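Local coordinates for protein Tox3 (Phaeosphaeria nodorum, PDB 6WES) that acts as a secreted necrotrophic effector (toxin) of a fungal pathogen, probably recognised in the host through the Snn3 susceptibility locus, at residues Ala70-Leu83 with Cys94-Arg108. Residues are numbered along the deposited sequence; the frame is centred on the assembly and turned at random.
Sequences AASTTITAIHDFCL and CLYQLRQPFTLGFDR
The two long strands of an antiparallel hairpin in the beta barrel of Tox3, here its C-terminal part, probably left after pro-domain removal, pair in unbroken register from Ser72 opposite Gly105 to Leu83 opposite Cys94. Backbone hydrogen bonds run both ways between each odd-numbered residue of 73-83 and its partner, as in Thr73 with Leu104 and Phe81 with Tyr96. On one face, the extended Gln97 chain, its CG anti to the backbone N (chi1 -177°), runs alongside Asp80. Gln97 NE2 gives a hydrogen bond to the syn side of Asp80 OD1 at 2.8 Å, with amide and carboxylate planes 45° apart. The other end of the amide, OE1, is gripped side-on by NE and NH2 of Arg99, which fixes its rotation. Ile78 CG2 meets the Gln97 chain at a slant, 3.7 Å from CG. On the reverse face Tyr96 CB sits over the Phe81 ring, 3.6 Å from its centroid; the rings are nearly parallel (15°) but slid apart. Farther along, Thr74 OG1 and Thr103 OG1 approach to 2.7 Å, and Thr103 OG1 is also hydrogen-bonded to Gln123 OE1. Arg108 NE gives a nearly straight hydrogen bond to Ala70 O at 2.8 Å, in the carbonyl plane. Disulfides tie Cys82 to Cys137 and Cys94 to Cys131. Phe102 packs against Phe9 and Trp49 of strands 2-16 and 45-53, and strands 57-59 and 126-133 flank the hairpin.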
ATOM      1  N   ALA A  70      21.138   1.284   4.891  1.00 13.09           N
ATOM      2  CA  ALA A  70      19.904   0.514   4.817  1.00 11.14           C
ATOM      3  C   ALA A  70      19.745  -0.073   3.423  1.00 13.64           C
ATOM      4  O   ALA A  70      20.174   0.506   2.422  1.00 18.19           O
ATOM      5  CB  ALA A  70      18.707   1.410   5.160  1.00 11.60           C
ATOM      6  N   ALA A  71      19.148  -1.253   3.357  1.00 11.84           N
ATOM      7  CA  ALA A  71      18.932  -1.956   2.103  1.00 12.37           C
ATOM      8  C   ALA A  71      17.466  -2.025   1.716  1.00 10.25           C
ATOM      9  O   ALA A  71      17.122  -2.710   0.754  1.00 12.41           O
ATOM     10  CB  ALA A  71      19.544  -3.357   2.179  1.00 16.02           C
ATOM     11  N   SER A  72      16.588  -1.352   2.450  1.00 10.78           N
ATOM     12  CA  SER A  72      15.168  -1.469   2.177  1.00 10.69           C
ATOM     13  C   SER A  72      14.436  -0.323   2.858  1.00 11.66           C
ATOM     14  O   SER A  72      14.954   0.310   3.778  1.00 13.05           O
ATOM     15  CB  SER A  72      14.635  -2.776   2.766  1.00 13.10           C
ATOM     16  OG  SER A  72      14.720  -2.737   4.182  1.00 16.79           O
ATOM     17  N   THR A  73      13.193  -0.097   2.428  1.00  9.82           N
ATOM     18  CA  THR A  73      12.281   0.767   3.174  1.00 10.29           C
ATOM     19  C   THR A  73      10.868   0.278   2.907  1.00 11.36           C
ATOM     20  O   THR A  73      10.565  -0.214   1.818  1.00 12.20           O
ATOM     21  CB  THR A  73      12.495   2.252   2.828  1.00 12.14           C
ATOM     22  OG1 THR A  73      11.736   3.063   3.733  1.00 14.18           O
ATOM     23  CG2 THR A  73      12.070   2.566   1.411  1.00 14.48           C
ATOM     24  N   THR A  74      10.007   0.391   3.913  1.00 11.08           N
ATOM     25  CA  THR A  74       8.661  -0.171   3.851  1.00 10.89           C
ATOM     26  C   THR A  74       7.645   0.890   4.241  1.00 12.14           C
ATOM     27  O   THR A  74       7.943   1.786   5.030  1.00 14.86           O
ATOM     28  CB  THR A  74       8.485  -1.383   4.806  1.00 12.29           C
ATOM     29  OG1 THR A  74       9.413  -2.442   4.483  1.00 20.62           O
ATOM     30  CG2 THR A  74       7.092  -1.965   4.709  1.00 14.50           C
ATOM     31  N   ILE A  75       6.464   0.815   3.636  1.00 10.49           N
ATOM     32  CA  ILE A  75       5.383   1.757   3.915  1.00  8.80           C
ATOM     33  C   ILE A  75       4.072   0.984   3.926  1.00  9.36           C
ATOM     34  O   ILE A  75       3.981  -0.103   3.369  1.00 10.21           O
ATOM     35  CB  ILE A  75       5.383   2.878   2.847  1.00 10.66           C
ATOM     36  CG1 ILE A  75       4.668   4.143   3.346  1.00 10.00           C
ATOM     37  CG2 ILE A  75       4.799   2.408   1.540  1.00 12.27           C
ATOM     38  CD1 ILE A  75       5.476   4.916   4.420  1.00 14.31           C
ATOM     39  N   THR A  76       3.047   1.543   4.566  1.00  9.35           N
ATOM     40  CA  THR A  76       1.710   0.957   4.519  1.00  9.27           C
ATOM     41  C   THR A  76       0.787   1.896   3.754  1.00 10.00           C
ATOM     42  O   THR A  76       0.664   3.076   4.112  1.00 10.88           O
ATOM     43  CB  THR A  76       1.188   0.712   5.939  1.00 12.00           C
ATOM     44  OG1 THR A  76       2.063  -0.215   6.607  1.00 18.64           O
ATOM     45  CG2 THR A  76      -0.248   0.166   5.912  1.00 14.01           C
ATOM     46  N   ALA A  77       0.151   1.393   2.701  1.00  9.46           N
ATOM     47  CA  ALA A  77      -0.870   2.142   1.977  1.00  8.39           C
ATOM     48  C   ALA A  77      -2.228   1.871   2.603  1.00  9.46           C
ATOM     49  O   ALA A  77      -2.565   0.709   2.875  1.00 11.90           O
ATOM     50  CB  ALA A  77      -0.871   1.700   0.511  1.00 10.94           C
ATOM     51  N   ILE A  78      -3.014   2.916   2.816  1.00  9.51           N
ATOM     52  CA  ILE A  78      -4.317   2.810   3.466  1.00  9.03           C
ATOM     53  C   ILE A  78      -5.391   3.145   2.443  1.00 10.50           C
ATOM     54  O   ILE A  78      -5.312   4.185   1.776  1.00 12.44           O
ATOM     55  CB  ILE A  78      -4.421   3.796   4.643  1.00 11.16           C
ATOM     56  CG1 ILE A  78      -3.252   3.664   5.612  1.00 15.29           C
ATOM     57  CG2 ILE A  78      -5.769   3.629   5.359  1.00 14.08           C
ATOM     58  CD1 ILE A  78      -3.290   2.385   6.409  1.00 16.51           C
ATOM     59  N   HIS A  79      -6.412   2.285   2.336  1.00 10.39           N
ATOM     60  CA  HIS A  79      -7.520   2.441   1.408  1.00 10.85           C
ATOM     61  C   HIS A  79      -8.813   2.305   2.203  1.00 12.81           C
ATOM     62  O   HIS A  79      -9.012   1.293   2.872  1.00 12.31           O
ATOM     63  CB  HIS A  79      -7.433   1.333   0.335  1.00 13.43           C
ATOM     64  CG  HIS A  79      -8.642   1.225  -0.545  1.00 14.53           C
ATOM     65  ND1 HIS A  79      -9.244   2.307  -1.139  1.00 15.83           N
ATOM     66  CD2 HIS A  79      -9.343   0.137  -0.949  1.00 13.95           C
ATOM     67  CE1 HIS A  79     -10.273   1.900  -1.864  1.00 15.61           C
ATOM     68  NE2 HIS A  79     -10.349   0.583  -1.768  1.00 16.01           N
ATOM     69  N   ASP A  80      -9.681   3.317   2.144  1.00 11.59           N
ATOM     70  CA  ASP A  80     -10.979   3.299   2.820  1.00 11.33           C
ATOM     71  C   ASP A  80     -12.106   3.203   1.792  1.00 13.13           C
ATOM     72  O   ASP A  80     -12.053   3.854   0.746  1.00 14.53           O
ATOM     73  CB  ASP A  80     -11.170   4.587   3.645  1.00 18.10           C
ATOM     74  CG  ASP A  80     -10.039   4.815   4.634  1.00 25.00           C
ATOM     75  OD1 ASP A  80      -9.764   3.889   5.421  1.00 22.69           O
ATOM     76  OD2 ASP A  80      -9.403   5.905   4.614  1.00 28.62           O
ATOM     77  N   PHE A  81     -13.120   2.381   2.070  1.00 11.72           N
ATOM     78  CA  PHE A  81     -14.272   2.305   1.173  1.00 13.14           C
ATOM     79  C   PHE A  81     -15.482   1.837   1.959  1.00 14.20           C
ATOM     80  O   PHE A  81     -15.349   1.266   3.035  1.00 14.91           O
ATOM     81  CB  PHE A  81     -14.018   1.392  -0.051  1.00 14.06           C
ATOM     82  CG  PHE A  81     -13.675  -0.030   0.302  1.00 13.70           C
ATOM     83  CD1 PHE A  81     -12.401  -0.363   0.723  1.00 14.17           C
ATOM     84  CD2 PHE A  81     -14.632  -1.031   0.210  1.00 14.64           C
ATOM     85  CE1 PHE A  81     -12.083  -1.673   1.059  1.00 14.67           C
ATOM     86  CE2 PHE A  81     -14.322  -2.341   0.556  1.00 14.78           C
ATOM     87  CZ  PHE A  81     -13.052  -2.659   0.967  1.00 15.41           C
ATOM     88  N   CYS A  82     -16.661   2.090   1.397  1.00 17.79           N
ATOM     89  CA  CYS A  82     -17.937   1.787   2.033  1.00 22.72           C
ATOM     90  C   CYS A  82     -18.711   0.784   1.185  1.00 19.61           C
ATOM     91  O   CYS A  82     -18.642   0.801  -0.048  1.00 21.71           O
ATOM     92  CB  CYS A  82     -18.800   3.054   2.194  1.00 33.95           C
ATOM     93  SG  CYS A  82     -18.420   4.162   3.618  1.00 43.94           S
ATOM     94  N   LEU A  83     -19.453  -0.096   1.852  1.00 14.70           N
ATOM     95  CA  LEU A  83     -20.379  -0.984   1.167  1.00 13.27           C
ATOM     96  C   LEU A  83     -21.696  -0.955   1.922  1.00 17.37           C
ATOM     97  O   LEU A  83     -21.736  -0.750   3.140  1.00 17.91           O
ATOM     98  CB  LEU A  83     -19.895  -2.440   1.088  1.00 14.56           C
ATOM     99  CG  LEU A  83     -18.566  -2.700   0.334  1.00 15.91           C
ATOM    100  CD1 LEU A  83     -18.074  -4.092   0.572  1.00 19.54           C
ATOM    101  CD2 LEU A  83     -18.715  -2.420  -1.150  1.00 18.10           C
ATOM    102  N   CYS A  94     -21.388  -0.504   5.960  1.00 10.88           N
ATOM    103  CA  CYS A  94     -20.105  -0.938   6.492  1.00 11.36           C
ATOM    104  C   CYS A  94     -18.991  -0.088   5.921  1.00 11.46           C
ATOM    105  O   CYS A  94     -18.922   0.127   4.709  1.00 13.48           O
ATOM    106  CB  CYS A  94     -19.833  -2.399   6.124  1.00 11.91           C
ATOM    107  SG  CYS A  94     -21.065  -3.561   6.797  1.00 18.36           S
ATOM    108  N   LEU A  95     -18.081   0.322   6.781  1.00 11.40           N
ATOM    109  CA  LEU A  95     -16.860   0.988   6.366  1.00 11.60           C
ATOM    110  C   LEU A  95     -15.710  -0.004   6.472  1.00 10.79           C
ATOM    111  O   LEU A  95     -15.587  -0.712   7.473  1.00 11.44           O
ATOM    112  CB  LEU A  95     -16.582   2.181   7.283  1.00 17.22           C
ATOM    113  CG  LEU A  95     -15.308   2.931   6.899  1.00 21.44           C
ATOM    114  CD1 LEU A  95     -15.402   3.576   5.528  1.00 23.02           C
ATOM    115  CD2 LEU A  95     -14.987   3.966   7.950  1.00 26.05           C
ATOM    116  N   TYR A  96     -14.887  -0.050   5.447  1.00 11.15           N
ATOM    117  CA  TYR A  96     -13.755  -0.962   5.360  1.00  9.95           C
ATOM    118  C   TYR A  96     -12.478  -0.165   5.230  1.00 13.65           C
ATOM    119  O   TYR A  96     -12.454   0.881   4.576  1.00 16.13           O
ATOM    120  CB  TYR A  96     -13.860  -1.847   4.123  1.00 11.44           C
ATOM    121  CG  TYR A  96     -15.038  -2.746   4.235  1.00 10.96           C
ATOM    122  CD1 TYR A  96     -14.930  -3.985   4.848  1.00 11.79           C
ATOM    123  CD2 TYR A  96     -16.273  -2.340   3.744  1.00 11.32           C
ATOM    124  CE1 TYR A  96     -16.045  -4.804   4.985  1.00 11.53           C
ATOM    125  CE2 TYR A  96     -17.370  -3.126   3.882  1.00 12.04           C
ATOM    126  CZ  TYR A  96     -17.245  -4.355   4.505  1.00 11.60           C
ATOM    127  OH  TYR A  96     -18.367  -5.138   4.648  1.00 15.20           O
ATOM    128  N   GLN A  97     -11.422  -0.663   5.847  1.00 10.41           N
ATOM    129  CA  GLN A  97     -10.097  -0.089   5.675  1.00 10.31           C
ATOM    130  C   GLN A  97      -9.107  -1.201   5.364  1.00 10.57           C
ATOM    131  O   GLN A  97      -8.964  -2.155   6.149  1.00 11.09           O
ATOM    132  CB  GLN A  97      -9.678   0.629   6.943  1.00 10.58           C
ATOM    133  CG  GLN A  97      -8.332   1.320   6.792  1.00 10.79           C
ATOM    134  CD  GLN A  97      -8.075   2.233   7.955  1.00 12.10           C
ATOM    135  OE1 GLN A  97      -7.412   1.847   8.923  1.00 13.94           O
ATOM    136  NE2 GLN A  97      -8.603   3.452   7.876  1.00 13.26           N
ATOM    137  N   LEU A  98      -8.439  -1.077   4.225  1.00  9.49           N
ATOM    138  CA  LEU A  98      -7.428  -2.025   3.778  1.00  9.08           C
ATOM    139  C   LEU A  98      -6.060  -1.412   4.034  1.00  9.66           C
ATOM    140  O   LEU A  98      -5.824  -0.240   3.702  1.00 11.31           O
ATOM    141  CB  LEU A  98      -7.605  -2.274   2.285  1.00 11.05           C
ATOM    142  CG  LEU A  98      -6.558  -3.149   1.600  1.00 11.14           C
ATOM    143  CD1 LEU A  98      -6.495  -4.545   2.265  1.00 13.45           C
ATOM    144  CD2 LEU A  98      -6.924  -3.259   0.146  1.00 14.81           C
ATOM    145  N   ARG A  99      -5.200  -2.168   4.695  1.00  8.80           N
ATOM    146  CA  ARG A  99      -3.858  -1.714   5.051  1.00  8.42           C
ATOM    147  C   ARG A  99      -2.871  -2.610   4.307  1.00  9.47           C
ATOM    148  O   ARG A  99      -2.712  -3.795   4.637  1.00 10.20           O
ATOM    149  CB  ARG A  99      -3.671  -1.786   6.561  1.00  9.72           C
ATOM    150  CG  ARG A  99      -4.699  -0.947   7.310  1.00 10.97           C
ATOM    151  CD  ARG A  99      -4.552  -1.025   8.818  1.00 11.37           C
ATOM    152  NE  ARG A  99      -5.701  -0.395   9.455  1.00 12.69           N
ATOM    153  CZ  ARG A  99      -6.095  -0.637  10.704  1.00 12.54           C
ATOM    154  NH1 ARG A  99      -5.396  -1.475  11.473  1.00 15.54           N
ATOM    155  NH2 ARG A  99      -7.159  -0.020  11.182  1.00 14.19           N
ATOM    156  N   GLN A 100      -2.226  -2.063   3.291  1.00  9.01           N
ATOM    157  CA  GLN A 100      -1.424  -2.848   2.351  1.00  8.36           C
ATOM    158  C   GLN A 100       0.039  -2.423   2.408  1.00  8.81           C
ATOM    159  O   GLN A 100       0.377  -1.310   1.956  1.00 10.11           O
ATOM    160  CB  GLN A 100      -1.999  -2.648   0.952  1.00  9.28           C
ATOM    161  CG  GLN A 100      -1.205  -3.299  -0.187  1.00  9.77           C
ATOM    162  CD  GLN A 100      -1.153  -4.800  -0.051  1.00 10.48           C
ATOM    163  OE1 GLN A 100      -2.153  -5.483  -0.282  1.00 11.89           O
ATOM    164  NE2 GLN A 100       0.010  -5.334   0.331  1.00 10.75           N
ATOM    165  N   PRO A 101       0.942  -3.235   2.949  1.00  8.04           N
ATOM    166  CA  PRO A 101       2.365  -2.869   2.966  1.00  9.66           C
ATOM    167  C   PRO A 101       3.004  -3.021   1.598  1.00  9.87           C
ATOM    168  O   PRO A 101       2.595  -3.856   0.783  1.00 10.11           O
ATOM    169  CB  PRO A 101       2.996  -3.872   3.941  1.00 10.43           C
ATOM    170  CG  PRO A 101       1.864  -4.554   4.635  1.00 13.69           C
ATOM    171  CD  PRO A 101       0.667  -4.465   3.715  1.00 10.24           C
ATOM    172  N   PHE A 102       4.031  -2.195   1.361  1.00  9.44           N
ATOM    173  CA  PHE A 102       4.931  -2.335   0.218  1.00 10.08           C
ATOM    174  C   PHE A 102       6.354  -2.091   0.694  1.00 11.01           C
ATOM    175  O   PHE A 102       6.583  -1.268   1.581  1.00 10.89           O
ATOM    176  CB  PHE A 102       4.642  -1.306  -0.891  1.00 10.92           C
ATOM    177  CG  PHE A 102       3.315  -1.497  -1.578  1.00 10.06           C
ATOM    178  CD1 PHE A 102       3.209  -2.392  -2.630  1.00  9.45           C
ATOM    179  CD2 PHE A 102       2.182  -0.782  -1.174  1.00  9.70           C
ATOM    180  CE1 PHE A 102       2.002  -2.596  -3.271  1.00 11.68           C
ATOM    181  CE2 PHE A 102       0.945  -0.967  -1.816  1.00  9.25           C
ATOM    182  CZ  PHE A 102       0.870  -1.872  -2.865  1.00 10.85           C
ATOM    183  N   THR A 103       7.306  -2.816   0.114  1.00 10.91           N
ATOM    184  CA  THR A 103       8.707  -2.680   0.479  1.00 10.28           C
ATOM    185  C   THR A 103       9.517  -2.473  -0.785  1.00 10.70           C
ATOM    186  O   THR A 103       9.316  -3.178  -1.777  1.00 12.81           O
ATOM    187  CB  THR A 103       9.223  -3.900   1.242  1.00 12.41           C
ATOM    188  OG1 THR A 103       8.504  -4.009   2.477  1.00 15.15           O
ATOM    189  CG2 THR A 103      10.733  -3.819   1.521  1.00 14.35           C
ATOM    190  N   LEU A 104      10.416  -1.508  -0.733  1.00  9.81           N
ATOM    191  CA  LEU A 104      11.372  -1.219  -1.788  1.00 11.72           C
ATOM    192  C   LEU A 104      12.719  -1.742  -1.306  1.00 11.88           C
ATOM    193  O   LEU A 104      13.201  -1.312  -0.250  1.00 13.27           O
ATOM    194  CB  LEU A 104      11.403   0.300  -1.960  1.00 14.34           C
ATOM    195  CG  LEU A 104      12.251   0.977  -3.008  1.00 16.06           C
ATOM    196  CD1 LEU A 104      11.829   0.574  -4.396  1.00 16.15           C
ATOM    197  CD2 LEU A 104      12.121   2.477  -2.809  1.00 18.11           C
ATOM    198  N   GLY A 105      13.326  -2.652  -2.066  1.00  9.88           N
ATOM    199  CA  GLY A 105      14.610  -3.243  -1.716  1.00 10.68           C
ATOM    200  C   GLY A 105      15.710  -2.716  -2.622  1.00 12.19           C
ATOM    201  O   GLY A 105      15.507  -2.579  -3.831  1.00 12.11           O
ATOM    202  N   PHE A 106      16.884  -2.470  -2.041  1.00 10.44           N
ATOM    203  CA  PHE A 106      18.047  -1.981  -2.774  1.00 10.87           C
ATOM    204  C   PHE A 106      19.198  -2.979  -2.715  1.00 12.46           C
ATOM    205  O   PHE A 106      19.341  -3.755  -1.759  1.00 14.70           O
ATOM    206  CB  PHE A 106      18.561  -0.669  -2.169  1.00 11.82           C
ATOM    207  CG  PHE A 106      17.556   0.447  -2.224  1.00 12.66           C
ATOM    208  CD1 PHE A 106      17.421   1.208  -3.378  1.00 13.53           C
ATOM    209  CD2 PHE A 106      16.732   0.722  -1.147  1.00 15.21           C
ATOM    210  CE1 PHE A 106      16.495   2.214  -3.466  1.00 13.64           C
ATOM    211  CE2 PHE A 106      15.803   1.775  -1.222  1.00 12.86           C
ATOM    212  CZ  PHE A 106      15.675   2.505  -2.390  1.00 15.16           C
ATOM    213  N   ASP A 107      20.033  -2.941  -3.747  1.00 10.93           N
ATOM    214  CA  ASP A 107      21.321  -3.636  -3.745  1.00 11.77           C
ATOM    215  C   ASP A 107      22.407  -2.569  -3.862  1.00 12.31           C
ATOM    216  O   ASP A 107      22.801  -2.179  -4.969  1.00 11.27           O
ATOM    217  CB  ASP A 107      21.435  -4.655  -4.867  1.00 14.37           C
ATOM    218  CG  ASP A 107      22.779  -5.375  -4.880  1.00 14.42           C
ATOM    219  OD1 ASP A 107      23.690  -5.012  -4.108  1.00 15.00           O
ATOM    220  OD2 ASP A 107      22.905  -6.332  -5.665  1.00 18.67           O
ATOM    221  N   ARG A 108      22.909  -2.116  -2.704  1.00 11.00           N
ATOM    222  CA  ARG A 108      23.861  -1.012  -2.706  1.00 11.87           C
ATOM    223  C   ARG A 108      25.227  -1.425  -3.231  1.00 10.83           C
ATOM    224  O   ARG A 108      26.028  -0.549  -3.563  1.00 12.76           O
ATOM    225  CB  ARG A 108      23.964  -0.330  -1.343  1.00 12.80           C
ATOM    226  CG  ARG A 108      22.718   0.501  -0.982  1.00  9.86           C
ATOM    227  CD  ARG A 108      22.935   1.186   0.319  1.00 12.62           C
ATOM    228  NE  ARG A 108      21.855   2.044   0.798  1.00 14.00           N
ATOM    229  CZ  ARG A 108      21.702   3.325   0.478  1.00 12.98           C
ATOM    230  NH1 ARG A 108      22.494   3.887  -0.419  1.00 11.21           N
ATOM    231  NH2 ARG A 108      20.736   4.057   1.040  1.00 13.16           N
TER
HETATM  232  O   HOH W   1     -11.777   3.291   6.703  1.00 33.03           O